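Long-range contacts in LPXTG-motif cell wall anchor domain protein (Mobiluncus mulieris, PDB 5U5O), which probably serves as a surface adhesin, tethered to the bacterial cell wall, whose Ig-like domains are stabilised by intramolecular cross-links: residues Thr7-Asp12 / Phe27-Thr32; Phe17-Gly22 / Val103-Leu108; Ala47-Glu52 / Leu63-Thr68; Lys115-Leu120 / Thr163-Phe168. All coordinates share one frame; numbering follows the deposited sequence.

Interaction 1: Thr7-Asp12 / Phe27-Thr32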
loop_
_atom_site.group_PDB
_atom_site.type_symbol
_atom_site.label_atom_id
_atom_site.label_comp_id
_atom_site.label_asym_id
_atom_site.label_seq_id
_atom_site.Cartn_x
_atom_site.Cartn_y
_atom_site.Cartn_z
ATOM N N THR A 7 10.306 3.329 -20.907
ATOM C CA THR A 7 8.971 2.866 -20.573
ATOM C C THR A 7 8.259 3.922 -19.759
ATOM O O THR A 7 8.867 4.713 -19.041
ATOM C CB THR A 7 9.034 1.562 -19.771
ATOM O OG1 THR A 7 9.822 1.776 -18.596
ATOM C CG2 THR A 7 9.540 0.384 -20.551
ATOM N N TYR A 8 6.930 3.869 -19.837
ATOM C CA TYR A 8 6.060 4.647 -18.952
ATOM C C TYR A 8 4.992 3.698 -18.417
ATOM O O TYR A 8 4.281 3.070 -19.193
ATOM C CB TYR A 8 5.421 5.792 -19.713
ATOM C CG TYR A 8 4.461 6.624 -18.887
ATOM C CD1 TYR A 8 4.924 7.363 -17.792
ATOM C CD2 TYR A 8 3.094 6.690 -19.193
ATOM C CE1 TYR A 8 4.066 8.142 -17.024
ATOM C CE2 TYR A 8 2.233 7.482 -18.434
ATOM C CZ TYR A 8 2.720 8.198 -17.347
ATOM O OH TYR A 8 1.871 8.978 -16.587
ATOM N N ALA A 9 4.978 3.551 -17.106
ATOM C CA ALA A 9 4.063 2.601 -16.446
ATOM C C ALA A 9 2.842 3.290 -15.862
ATOM O O ALA A 9 2.979 4.313 -15.200
ATOM C CB ALA A 9 4.807 1.876 -15.357
ATOM N N THR A 10 1.657 2.714 -16.091
ATOM C CA THR A 10 0.424 3.219 -15.498
ATOM C C THR A 10 -0.449 2.049 -15.073
ATOM O O THR A 10 -0.252 0.920 -15.525
ATOM C CB THR A 10 -0.378 4.094 -16.474
ATOM O OG1 THR A 10 -0.595 3.374 -17.688
ATOM C CG2 THR A 10 0.355 5.367 -16.790
ATOM N N VAL A 11 -1.387 2.330 -14.173
ATOM C CA VAL A 11 -2.475 1.405 -13.840
ATOM C C VAL A 11 -3.755 2.227 -13.945
ATOM O O VAL A 11 -3.910 3.207 -13.225
ATOM C CB VAL A 11 -2.339 0.788 -12.429
ATOM C CG1 VAL A 11 -3.602 0.010 -12.048
ATOM C CG2 VAL A 11 -1.148 -0.140 -12.345
ATOM N N ASP A 12 -4.646 1.852 -14.865
ATOM C CA ASP A 12 -5.902 2.588 -15.118
ATOM C C ASP A 12 -5.627 4.076 -15.333
ATOM O O ASP A 12 -6.300 4.919 -14.750
ATOM C CB ASP A 12 -6.925 2.367 -13.988
ATOM C CG ASP A 12 -7.418 0.946 -13.919
ATOM O OD1 ASP A 12 -7.324 0.185 -14.907
ATOM O OD2 ASP A 12 -7.929 0.589 -12.855
ATOM N N PHE A 27 -4.101 -6.776 -10.647
ATOM C CA PHE A 27 -3.970 -5.460 -11.235
ATOM C C PHE A 27 -3.110 -5.561 -12.472
ATOM O O PHE A 27 -2.190 -6.370 -12.521
ATOM C CB PHE A 27 -3.303 -4.502 -10.267
ATOM C CG PHE A 27 -4.141 -4.217 -9.071
ATOM C CD1 PHE A 27 -5.094 -3.202 -9.100
ATOM C CD2 PHE A 27 -3.991 -4.968 -7.931
ATOM C CE1 PHE A 27 -5.883 -2.937 -7.996
ATOM C CE2 PHE A 27 -4.781 -4.715 -6.820
ATOM C CZ PHE A 27 -5.724 -3.693 -6.855
ATOM N N THR A 28 -3.447 -4.754 -13.465
ATOM C CA THR A 28 -2.714 -4.747 -14.714
ATOM C C THR A 28 -1.950 -3.445 -14.834
ATOM O O THR A 28 -2.541 -2.359 -14.854
ATOM C CB THR A 28 -3.639 -4.899 -15.920
ATOM O OG1 THR A 28 -4.290 -6.170 -15.846
ATOM C CG2 THR A 28 -2.841 -4.833 -17.227
ATOM N N ILE A 29 -0.625 -3.575 -14.886
ATOM C CA ILE A 29 0.270 -2.459 -15.179
ATOM C C ILE A 29 0.393 -2.372 -16.711
ATOM O O ILE A 29 0.824 -3.337 -17.362
ATOM C CB ILE A 29 1.625 -2.635 -14.473
ATOM C CG1 ILE A 29 1.524 -2.402 -12.959
ATOM C CG2 ILE A 29 2.640 -1.631 -15.017
ATOM C CD1 ILE A 29 0.650 -3.367 -12.180
ATOM N N LYS A 30 -0.069 -1.259 -17.276
ATOM C CA LYS A 30 0.211 -0.924 -18.670
ATOM C C LYS A 30 1.658 -0.419 -18.769
ATOM O O LYS A 30 2.023 0.606 -18.188
ATOM C CB LYS A 30 -0.734 0.148 -19.169
ATOM C CG LYS A 30 -0.627 0.400 -20.666
ATOM C CD LYS A 30 -1.406 1.641 -21.011
ATOM C CE LYS A 30 -1.487 1.864 -22.499
ATOM N NZ LYS A 30 -2.440 2.963 -22.811
ATOM N N ASP A 31 2.451 -1.160 -19.533
ATOM C CA ASP A 31 3.869 -0.851 -19.758
ATOM C C ASP A 31 3.984 -0.302 -21.182
ATOM O O ASP A 31 3.979 -1.055 -22.136
ATOM C CB ASP A 31 4.624 -2.138 -19.548
ATOM C CG ASP A 31 6.095 -2.055 -19.925
ATOM O OD1 ASP A 31 6.677 -0.934 -20.132
ATOM O OD2 ASP A 31 6.639 -3.178 -19.937
ATOM N N THR A 32 3.930 1.021 -21.281
ATOM C CA THR A 32 4.061 1.688 -22.575
ATOM C C THR A 32 5.551 1.774 -22.905
ATOM O O THR A 32 6.308 2.410 -22.186
ATOM C CB THR A 32 3.403 3.069 -22.581
ATOM O OG1 THR A 32 2.011 2.909 -22.305
ATOM C CG2 THR A 32 3.511 3.748 -23.913
HETATM O O HOH W 1 1.485 3.402 -19.652
HETATM O O HOH W 2 -3.921 -0.520 -16.448
#

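Interaction 2: Phe17-Gly22 / Val103-Leu108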
loop_
_atom_site.group_PDB
_atom_site.type_symbol
_atom_site.label_atom_id
_atom_site.label_comp_id
_atom_site.label_asym_id
_atom_site.label_seq_id
_atom_site.Cartn_x
_atom_site.Cartn_y
_atom_site.Cartn_z
ATOM N N PHE A 17 -2.493 2.709 -7.380
ATOM C CA PHE A 17 -3.736 1.963 -7.271
ATOM C C PHE A 17 -3.929 1.516 -5.837
ATOM O O PHE A 17 -2.989 1.521 -5.037
ATOM C CB PHE A 17 -3.765 0.767 -8.222
ATOM C CG PHE A 17 -2.725 -0.284 -7.933
ATOM C CD1 PHE A 17 -1.472 -0.227 -8.492
ATOM C CD2 PHE A 17 -3.016 -1.350 -7.115
ATOM C CE1 PHE A 17 -0.542 -1.221 -8.222
ATOM C CE2 PHE A 17 -2.098 -2.336 -6.835
ATOM C CZ PHE A 17 -0.853 -2.279 -7.397
ATOM N N ASP A 18 -5.172 1.140 -5.546
ATOM C CA ASP A 18 -5.591 0.739 -4.206
ATOM C C ASP A 18 -5.359 -0.764 -4.024
ATOM O O ASP A 18 -6.187 -1.588 -4.443
ATOM C CB ASP A 18 -7.069 1.098 -3.987
ATOM C CG ASP A 18 -7.617 0.616 -2.641
ATOM O OD1 ASP A 18 -6.865 0.001 -1.852
ATOM O OD2 ASP A 18 -8.815 0.846 -2.387
ATOM N N VAL A 19 -4.286 -1.105 -3.321
ATOM C CA VAL A 19 -3.847 -2.491 -3.158
ATOM C C VAL A 19 -4.652 -3.245 -2.099
ATOM O O VAL A 19 -4.563 -4.469 -2.011
ATOM C CB VAL A 19 -2.324 -2.570 -2.850
ATOM C CG1 VAL A 19 -1.994 -2.182 -1.405
ATOM C CG2 VAL A 19 -1.766 -3.948 -3.182
ATOM N N THR A 20 -5.423 -2.519 -1.295
ATOM C CA THR A 20 -6.322 -3.145 -0.330
ATOM C C THR A 20 -7.774 -3.221 -0.826
ATOM O O THR A 20 -8.678 -3.430 -0.029
ATOM C CB THR A 20 -6.276 -2.424 1.030
ATOM O OG1 THR A 20 -6.539 -1.030 0.857
ATOM C CG2 THR A 20 -4.948 -2.639 1.716
ATOM N N ASP A 21 -7.985 -3.068 -2.138
ATOM C CA ASP A 21 -9.304 -3.230 -2.743
ATOM C C ASP A 21 -9.651 -4.712 -2.781
ATOM O O ASP A 21 -9.143 -5.467 -3.605
ATOM C CB ASP A 21 -9.326 -2.634 -4.158
ATOM C CG ASP A 21 -10.723 -2.594 -4.776
ATOM O OD1 ASP A 21 -11.657 -3.182 -4.234
ATOM O OD2 ASP A 21 -10.878 -1.940 -5.827
ATOM N N GLY A 22 -10.569 -5.115 -1.904
ATOM C CA GLY A 22 -11.031 -6.497 -1.841
ATOM C C GLY A 22 -11.766 -6.997 -3.075
ATOM O O GLY A 22 -11.841 -8.210 -3.294
ATOM N N VAL A 103 -0.325 -8.478 -12.050
ATOM C CA VAL A 103 0.102 -8.959 -10.743
ATOM C C VAL A 103 -1.116 -9.320 -9.895
ATOM O O VAL A 103 -2.095 -8.566 -9.822
ATOM C CB VAL A 103 1.036 -7.933 -10.037
ATOM C CG1 VAL A 103 0.404 -6.554 -9.920
ATOM C CG2 VAL A 103 1.509 -8.448 -8.690
ATOM N N LYS A 104 -1.043 -10.487 -9.262
ATOM C CA LYS A 104 -2.078 -10.927 -8.338
ATOM C C LYS A 104 -2.004 -10.094 -7.067
ATOM O O LYS A 104 -0.924 -9.891 -6.524
ATOM C CB LYS A 104 -1.913 -12.408 -7.997
ATOM C CG LYS A 104 -2.136 -13.338 -9.182
ATOM C CD LYS A 104 -2.057 -14.805 -8.779
ATOM C CE LYS A 104 -0.659 -15.187 -8.311
ATOM N NZ LYS A 104 -0.457 -16.658 -8.226
ATOM N N ARG A 105 -3.153 -9.630 -6.586
ATOM C CA ARG A 105 -3.189 -8.803 -5.379
ATOM C C ARG A 105 -2.517 -9.503 -4.199
ATOM O O ARG A 105 -1.805 -8.857 -3.430
ATOM C CB ARG A 105 -4.619 -8.392 -5.018
ATOM C CG ARG A 105 -4.686 -7.242 -4.016
ATOM C CD ARG A 105 -6.088 -6.647 -3.945
ATOM N NE ARG A 105 -6.983 -7.481 -3.154
ATOM C CZ ARG A 105 -6.996 -7.546 -1.823
ATOM N NH1 ARG A 105 -7.861 -8.352 -1.223
ATOM N NH2 ARG A 105 -6.158 -6.824 -1.080
ATOM N N GLU A 106 -2.718 -10.819 -4.079
ATOM C CA GLU A 106 -2.112 -11.589 -2.980
ATOM C C GLU A 106 -0.583 -11.711 -3.047
ATOM O O GLU A 106 0.058 -11.912 -2.021
ATOM C CB GLU A 106 -2.757 -12.976 -2.840
ATOM C CG GLU A 106 -2.504 -13.955 -3.984
ATOM C CD GLU A 106 -2.890 -15.390 -3.660
ATOM O OE1 GLU A 106 -3.370 -15.676 -2.535
ATOM O OE2 GLU A 106 -2.703 -16.243 -4.549
ATOM N N ASP A 107 0.001 -11.593 -4.243
ATOM C CA ASP A 107 1.466 -11.525 -4.376
ATOM C C ASP A 107 2.052 -10.198 -3.894
ATOM O O ASP A 107 3.259 -10.110 -3.656
ATOM C CB ASP A 107 1.898 -11.790 -5.824
ATOM C CG ASP A 107 1.673 -13.228 -6.250
ATOM O OD1 ASP A 107 1.304 -14.070 -5.402
ATOM O OD2 ASP A 107 1.877 -13.520 -7.439
ATOM N N LEU A 108 1.212 -9.172 -3.773
ATOM C CA LEU A 108 1.599 -7.900 -3.160
ATOM C C LEU A 108 1.344 -7.882 -1.656
ATOM O O LEU A 108 2.207 -7.485 -0.873
ATOM C CB LEU A 108 0.859 -6.740 -3.840
ATOM C CG LEU A 108 1.184 -6.541 -5.327
ATOM C CD1 LEU A 108 0.234 -5.528 -5.946
ATOM C CD2 LEU A 108 2.630 -6.110 -5.512
#

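Interaction 3: Ala47-Glu52 / Leu63-Thr68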
loop_
_atom_site.group_PDB
_atom_site.type_symbol
_atom_site.label_atom_id
_atom_site.label_comp_id
_atom_site.label_asym_id
_atom_site.label_seq_id
_atom_site.Cartn_x
_atom_site.Cartn_y
_atom_site.Cartn_z
ATOM N N ALA A 47 11.052 -7.314 -23.682
ATOM C CA ALA A 47 10.602 -7.996 -22.448
ATOM C C ALA A 47 10.477 -6.985 -21.365
ATOM O O ALA A 47 11.310 -6.060 -21.240
ATOM C CB ALA A 47 11.604 -9.056 -22.040
ATOM N N GLY A 48 9.451 -7.168 -20.548
ATOM C CA GLY A 48 9.227 -6.362 -19.369
ATOM C C GLY A 48 9.056 -7.237 -18.135
ATOM O O GLY A 48 8.550 -8.372 -18.226
ATOM N N GLN A 49 9.452 -6.697 -16.987
ATOM C CA GLN A 49 9.243 -7.331 -15.685
ATOM C C GLN A 49 8.824 -6.289 -14.683
ATOM O O GLN A 49 9.290 -5.157 -14.716
ATOM C CB GLN A 49 10.489 -8.049 -15.161
ATOM C CG GLN A 49 11.152 -8.985 -16.145
ATOM C CD GLN A 49 12.068 -8.265 -17.130
ATOM O OE1 GLN A 49 12.792 -7.321 -16.770
ATOM N NE2 GLN A 49 12.041 -8.706 -18.382
ATOM N N LEU A 50 7.956 -6.712 -13.765
ATOM C CA LEU A 50 7.496 -5.892 -12.659
ATOM C C LEU A 50 8.115 -6.392 -11.362
ATOM O O LEU A 50 8.048 -7.591 -11.063
ATOM C CB LEU A 50 5.964 -5.995 -12.548
ATOM C CG LEU A 50 5.324 -5.070 -11.526
ATOM C CD1 LEU A 50 5.434 -3.613 -11.920
ATOM C CD2 LEU A 50 3.860 -5.468 -11.357
ATOM N N TYR A 51 8.683 -5.469 -10.586
ATOM C CA TYR A 51 9.323 -5.783 -9.314
ATOM C C TYR A 51 8.871 -4.835 -8.221
ATOM O O TYR A 51 8.549 -3.681 -8.496
ATOM C CB TYR A 51 10.832 -5.577 -9.428
ATOM C CG TYR A 51 11.563 -6.492 -10.365
ATOM C CD1 TYR A 51 11.919 -7.773 -9.972
ATOM C CD2 TYR A 51 11.979 -6.044 -11.631
ATOM C CE1 TYR A 51 12.631 -8.609 -10.814
ATOM C CE2 TYR A 51 12.692 -6.877 -12.482
ATOM C CZ TYR A 51 13.010 -8.156 -12.067
ATOM O OH TYR A 51 13.699 -9.019 -12.865
ATOM N N GLU A 52 8.882 -5.312 -6.982
ATOM C CA GLU A 52 8.913 -4.411 -5.836
ATOM C C GLU A 52 10.317 -3.772 -5.821
ATOM O O GLU A 52 11.329 -4.446 -6.097
ATOM C CB GLU A 52 8.557 -5.150 -4.533
ATOM C CG GLU A 52 8.502 -4.260 -3.298
ATOM C CD GLU A 52 9.861 -4.005 -2.672
ATOM O OE1 GLU A 52 10.691 -4.936 -2.621
ATOM O OE2 GLU A 52 10.111 -2.860 -2.245
ATOM N N LEU A 63 7.356 -10.090 -10.053
ATOM C CA LEU A 63 5.929 -10.235 -9.781
ATOM C C LEU A 63 5.152 -10.556 -11.049
ATOM O O LEU A 63 4.097 -11.179 -10.990
ATOM C CB LEU A 63 5.380 -8.945 -9.170
ATOM C CG LEU A 63 5.948 -8.547 -7.807
ATOM C CD1 LEU A 63 5.651 -7.092 -7.485
ATOM C CD2 LEU A 63 5.389 -9.459 -6.728
ATOM N N ALA A 64 5.652 -10.077 -12.185
ATOM C CA ALA A 64 5.033 -10.322 -13.478
ATOM C C ALA A 64 6.119 -10.168 -14.529
ATOM O O ALA A 64 7.099 -9.434 -14.330
ATOM C CB ALA A 64 3.956 -9.305 -13.749
ATOM N N LYS A 65 5.918 -10.860 -15.646
ATOM C CA LYS A 65 6.823 -10.817 -16.796
ATOM C C LYS A 65 6.016 -10.857 -18.076
ATOM O O LYS A 65 4.977 -11.510 -18.128
ATOM C CB LYS A 65 7.753 -12.023 -16.793
ATOM C CG LYS A 65 8.727 -12.126 -15.642
ATOM C CD LYS A 65 9.533 -13.406 -15.801
ATOM C CE LYS A 65 10.557 -13.573 -14.699
ATOM N NZ LYS A 65 11.480 -14.700 -15.005
ATOM N N ALA A 66 6.481 -10.190 -19.120
ATOM C CA ALA A 66 5.881 -10.267 -20.451
ATOM C C ALA A 66 6.960 -10.144 -21.500
ATOM O O ALA A 66 7.935 -9.402 -21.311
ATOM C CB ALA A 66 4.887 -9.147 -20.671
ATOM N N ALA A 67 6.787 -10.805 -22.638
ATOM C CA ALA A 67 7.747 -10.673 -23.757
ATOM C C ALA A 67 6.993 -10.844 -25.047
ATOM O O ALA A 67 5.959 -11.521 -25.077
ATOM C CB ALA A 67 8.865 -11.699 -23.639
ATOM N N THR A 68 7.478 -10.205 -26.102
ATOM C CA THR A 68 6.853 -10.276 -27.427
ATOM C C THR A 68 7.834 -9.788 -28.485
ATOM O O THR A 68 8.913 -9.296 -28.148
ATOM C CB THR A 68 5.546 -9.445 -27.492
ATOM O OG1 THR A 68 4.865 -9.678 -28.737
ATOM C CG2 THR A 68 5.792 -7.944 -27.316
#

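Interaction 4: Lys115-Leu120 / Thr163-Phe168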
loop_
_atom_site.group_PDB
_atom_site.type_symbol
_atom_site.label_atom_id
_atom_site.label_comp_id
_atom_site.label_asym_id
_atom_site.label_seq_id
_atom_site.Cartn_x
_atom_site.Cartn_y
_atom_site.Cartn_z
ATOM N N LYS A 115 0.983 -2.183 5.797
ATOM C CA LYS A 115 1.273 -1.013 6.644
ATOM C C LYS A 115 1.566 0.263 5.854
ATOM O O LYS A 115 1.333 1.365 6.326
ATOM C CB LYS A 115 2.510 -1.287 7.519
ATOM C CG LYS A 115 2.432 -2.503 8.429
ATOM C CD LYS A 115 3.734 -2.694 9.205
ATOM C CE LYS A 115 4.812 -3.396 8.394
ATOM N NZ LYS A 115 4.563 -4.860 8.253
ATOM N N ASP A 116 2.127 0.106 4.663
ATOM C CA ASP A 116 2.720 1.228 3.922
ATOM C C ASP A 116 2.530 1.030 2.431
ATOM O O ASP A 116 2.298 -0.081 1.973
ATOM C CB ASP A 116 4.234 1.320 4.196
ATOM C CG ASP A 116 4.564 1.708 5.623
ATOM O OD1 ASP A 116 4.250 2.855 6.020
ATOM O OD2 ASP A 116 5.174 0.876 6.334
ATOM N N ASP A 117 2.642 2.122 1.683
ATOM C CA ASP A 117 2.763 2.065 0.226
ATOM C C ASP A 117 3.821 1.040 -0.174
ATOM O O ASP A 117 4.887 0.957 0.457
ATOM C CB ASP A 117 3.181 3.432 -0.330
ATOM C CG ASP A 117 2.065 4.474 -0.292
ATOM O OD1 ASP A 117 0.892 4.122 -0.066
ATOM O OD2 ASP A 117 2.387 5.666 -0.498
ATOM N N ILE A 118 3.531 0.262 -1.216
ATOM C CA ILE A 118 4.510 -0.656 -1.787
ATOM C C ILE A 118 4.973 -0.044 -3.114
ATOM O O ILE A 118 4.154 0.221 -3.994
ATOM C CB ILE A 118 3.932 -2.065 -2.031
ATOM C CG1 ILE A 118 3.430 -2.665 -0.714
ATOM C CG2 ILE A 118 4.983 -2.984 -2.668
ATOM C CD1 ILE A 118 2.412 -3.777 -0.898
ATOM N N ALA A 119 6.272 0.230 -3.215
ATOM C CA ALA A 119 6.849 0.787 -4.438
ATOM C C ALA A 119 7.139 -0.310 -5.450
ATOM O O ALA A 119 7.853 -1.285 -5.150
ATOM C CB ALA A 119 8.126 1.566 -4.143
ATOM N N LEU A 120 6.598 -0.135 -6.653
ATOM C CA LEU A 120 6.872 -1.035 -7.777
ATOM C C LEU A 120 7.611 -0.333 -8.912
ATOM O O LEU A 120 7.493 0.872 -9.086
ATOM C CB LEU A 120 5.563 -1.597 -8.329
ATOM C CG LEU A 120 4.615 -2.218 -7.305
ATOM C CD1 LEU A 120 3.333 -2.701 -7.970
ATOM C CD2 LEU A 120 5.267 -3.380 -6.575
ATOM N N THR A 163 2.833 2.932 -7.569
ATOM C CA THR A 163 2.647 2.790 -6.122
ATOM C C THR A 163 1.384 2.006 -5.818
ATOM O O THR A 163 0.306 2.410 -6.218
ATOM C CB THR A 163 2.582 4.154 -5.430
ATOM O OG1 THR A 163 3.709 4.913 -5.829
ATOM C CG2 THR A 163 2.641 4.005 -3.927
ATOM N N ALA A 164 1.560 0.890 -5.124
ATOM C CA ALA A 164 0.452 0.112 -4.589
ATOM C C ALA A 164 0.122 0.680 -3.206
ATOM O O ALA A 164 0.885 0.469 -2.252
ATOM C CB ALA A 164 0.868 -1.345 -4.509
ATOM N N GLU A 165 -0.984 1.434 -3.131
ATOM C CA GLU A 165 -1.340 2.228 -1.952
ATOM C C GLU A 165 -2.388 1.515 -1.111
ATOM O O GLU A 165 -3.500 1.252 -1.590
ATOM C CB GLU A 165 -1.923 3.581 -2.356
ATOM C CG GLU A 165 -0.945 4.478 -3.083
ATOM C CD GLU A 165 -1.523 5.838 -3.423
ATOM O OE1 GLU A 165 -2.758 5.998 -3.495
ATOM O OE2 GLU A 165 -0.711 6.749 -3.657
ATOM N N PRO A 166 -2.068 1.208 0.161
ATOM C CA PRO A 166 -3.131 0.679 1.025
ATOM C C PRO A 166 -4.058 1.787 1.504
ATOM O O PRO A 166 -3.654 2.943 1.592
ATOM C CB PRO A 166 -2.359 0.106 2.208
ATOM C CG PRO A 166 -1.148 0.964 2.289
ATOM C CD PRO A 166 -0.781 1.325 0.877
ATOM N N GLN A 167 -5.293 1.413 1.827
ATOM C CA GLN A 167 -6.206 2.299 2.545
ATOM C C GLN A 167 -6.083 2.007 4.036
ATOM O O GLN A 167 -5.459 1.021 4.438
ATOM C CB GLN A 167 -7.658 2.123 2.075
ATOM C CG GLN A 167 -7.847 2.099 0.563
ATOM C CD GLN A 167 -7.101 3.205 -0.161
ATOM O OE1 GLN A 167 -6.306 2.943 -1.072
ATOM N NE2 GLN A 167 -7.343 4.444 0.241
ATOM N N PHE A 168 -6.659 2.890 4.846
ATOM C CA PHE A 168 -6.539 2.813 6.301
ATOM C C PHE A 168 -7.888 2.965 6.981
ATOM O O PHE A 168 -8.821 3.572 6.447
ATOM C CB PHE A 168 -5.573 3.882 6.829
ATOM C CG PHE A 168 -4.179 3.732 6.289
ATOM C CD1 PHE A 168 -3.274 2.886 6.922
ATOM C CD2 PHE A 168 -3.790 4.371 5.123
ATOM C CE1 PHE A 168 -2.007 2.688 6.418
ATOM C CE2 PHE A 168 -2.516 4.195 4.619
ATOM C CZ PHE A 168 -1.625 3.346 5.269
#

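Interaction 1: Thr7-Asp12 / Phe27-Thr32
Thr7 slants across Asp31, and the methyl CG2 of Thr7 sits 3.2 Å from Asp31 OD1. The first torsion of Thr7 (57°) tucks OG1 between N and the carbonyl carbon. That OG1 is bonded covalently to CD of Gln160. This is the Thr-Gln ester cross-link for which the T-Q domain is named. On the face of Tyr8, Thr10, Lys30 and Thr32, Lys30 runs alongside Thr10, with Thr10 OG1 3.6 Å from Lys30 CB. Water 1 bonds to Thr10 OG1 and Thr32 OG1 and donates to Tyr8 O, so it bridges two hydroxyls and a carbonyl. Val11 meets Ile29 at a slant, CG2 of Val11 packing 3.6 Å from Ile29 CG1. The backbones form an antiparallel ladder. Tyr8 N gives a 2.8 Å bond to Thr32 O, and Thr10 N gives a 3.0 Å bond to Lys30 O. Both donors lie in the carbonyl plane, and both bonds are returned. Strand 4-10 borders the four-stranded sheet, and Ala9 also bonds through its backbone to Ser159. Strand 26-36 pairs on its far side with strand 94-104. The face of Ala9 and Asp31 packs on Val122 of strand 118-127, while Ala9 and Val11 touch Ile162 of strand 150-178.

Interaction 2: Phe17-Gly22 / Val103-Leu108
Arg105 makes the polar half of this contact. Its NH2 donates a 3.0 Å bond to Val19 O at an N-H...O angle of 158°. The carbonyl lies at the edge of the guanidinium, near its plane, and the donor meets a lone pair of the oxygen. Asp21 O and Gly22 CA lie over one face of the same group, with Gly22 CA 3.7 Å from Arg105 NH1. The apolar half belongs to Leu108. Its CD1 meets Phe17 CZ tip to tip at 3.7 Å, in the plane of the ring and at its edge. The same methyl lies 3.8 Å from Val19 CG2. Further out, the Arg105 chain leaves with CG anti to the backbone N and bends at chi3 (78°), which brings the guanidinium to the turn. Arg105 NE bonds to Lys24 O. The type I turn from Asp18 to Asp21 presents the carbonyls. It is braced by an Asx turn, in which Asp18 OD1 accepts from Thr20 N at 3.0 Å and also from Thr20 OG1 at 2.9 Å. Asp21 OD1 pairs with Lys23. The contact thus joins the turn after strand 16-18 to the start of helix 105-109. Arg105 is held through neutral backbone carbonyls. Asp18 OD1 is 6.9 Å from Arg105 NH2, and Asp21 OD1 is 6.4 Å from Arg105 NE, so their charges probably help only at a distance.

Interaction 3: Ala47-Glu52 / Leu63-Thr68
Strands 43-52 and 64-71 form a beta hairpin, and this antiparallel ladder is its body. Gly48 and Ala66 are a hydrogen-bonded pair: Gly48 N reaches Ala66 O at 2.8 Å, nearly along the C=O axis, and Ala66 N returns a bond to Gly48 O. Leu50 N bonds to Ala64 O with the donor above the carbonyl plane. Leu63 N bonds to Leu50 O. Ala64 N is buried here and has no partner in the model.

Leu63 can be followed outward. Its CB lies 3.5 Å from Leu50 O, the same oxygen its own N bonds to. Leu63 CG is anti to the carbonyl carbon (chi1 -64°) and lies 4.0 Å from Leu50 O. Leu63 CD1 crosses to the end of the partner strand, 3.7 Å from Glu52 N and close to the carbonyl carbon of Tyr51. CD1 also meets Leu108 CD2 and Leu120, while CD2 packs against Asp107 O. Leu63 touches Val103 too.

Leu50, Ala64 and Ala66 share one face, where Leu50 packs on Val103 and Ala66 on Leu101, both of strand 94-104. Gln49 and Lys65 share the other and slant past each other at their CG atoms. Their polar ends bond elsewhere, Gln49 to Gln125 and Lys65 to Glu139. On that face the small pair Ala47 and Ala67 meets methyl to methyl, CB to CB at 4.1 Å.

Interaction 4: Lys115-Leu120 / Thr163-Phe168
Asp117 makes the most varied side-chain contacts here. Its CG is anti to the carbonyl carbon (chi1 -73°), which brings the carboxylate over to segment 163-168. Asp117 OD1 comes within 3.4 Å of Pro166 CD and 3.6 Å of Glu165 CG. Glu165 is extended beyond CG and runs beside Asp117 in the same direction. The two carboxylate planes are only 12° apart, with Asp117 OD2 4.6 Å from Glu165 OE2. Such like charges may raise the proton affinity of either acid. Thr163 has CG2 anti to its backbone N, and that methyl lies 3.7 Å from Asp117 CB. On the opposite face, Ile118 CB packs on Ala164 CB. Phe168 has CG anti to the carbonyl carbon, and its ring turns an edge to Lys115 O, in plane, 3.6 Å from CE1. One hydrogen-bonded pair joins the backbones: Ile118 N to Ala164 O is 2.8 Å and almost straight at 176°, and Ala164 N returns a bond to Ile118 O. The chain leaves regular strand after Glu165 and runs on toward the next domain. Beside the contact, the backbones of Thr163 and Glu165 hydrogen-bond to that of Phe17, while Ile118 and Leu120 touch Glu52 and Leu50 of strand 43-52.

Interactions 1 to 3 lie within the T-Q domain, and interaction 4 is at its far end, beside the next domain. Along the chain, interactions 1 and 2 cross, because their segments alternate. Interaction 3 falls between the two segments of interaction 2, and interaction 4 comes last. Neighbouring strands 26-36 and 94-104 link interactions 1 and 2, centres about 15 Å apart. Strands 43-52 and 118-127 join interactions 3 and 4, centres about 20 Å apart. Interactions 2 and 4 have the nearest centres, about 9 Å apart. Between the sheets, Leu50 meets Ile29 and Val103. Leu63 touches Leu108 of helix 105-109 and Leu120. Interaction 1 contains the threonine of the ester cross-link, consistent with a stiff, rod-like adhesin.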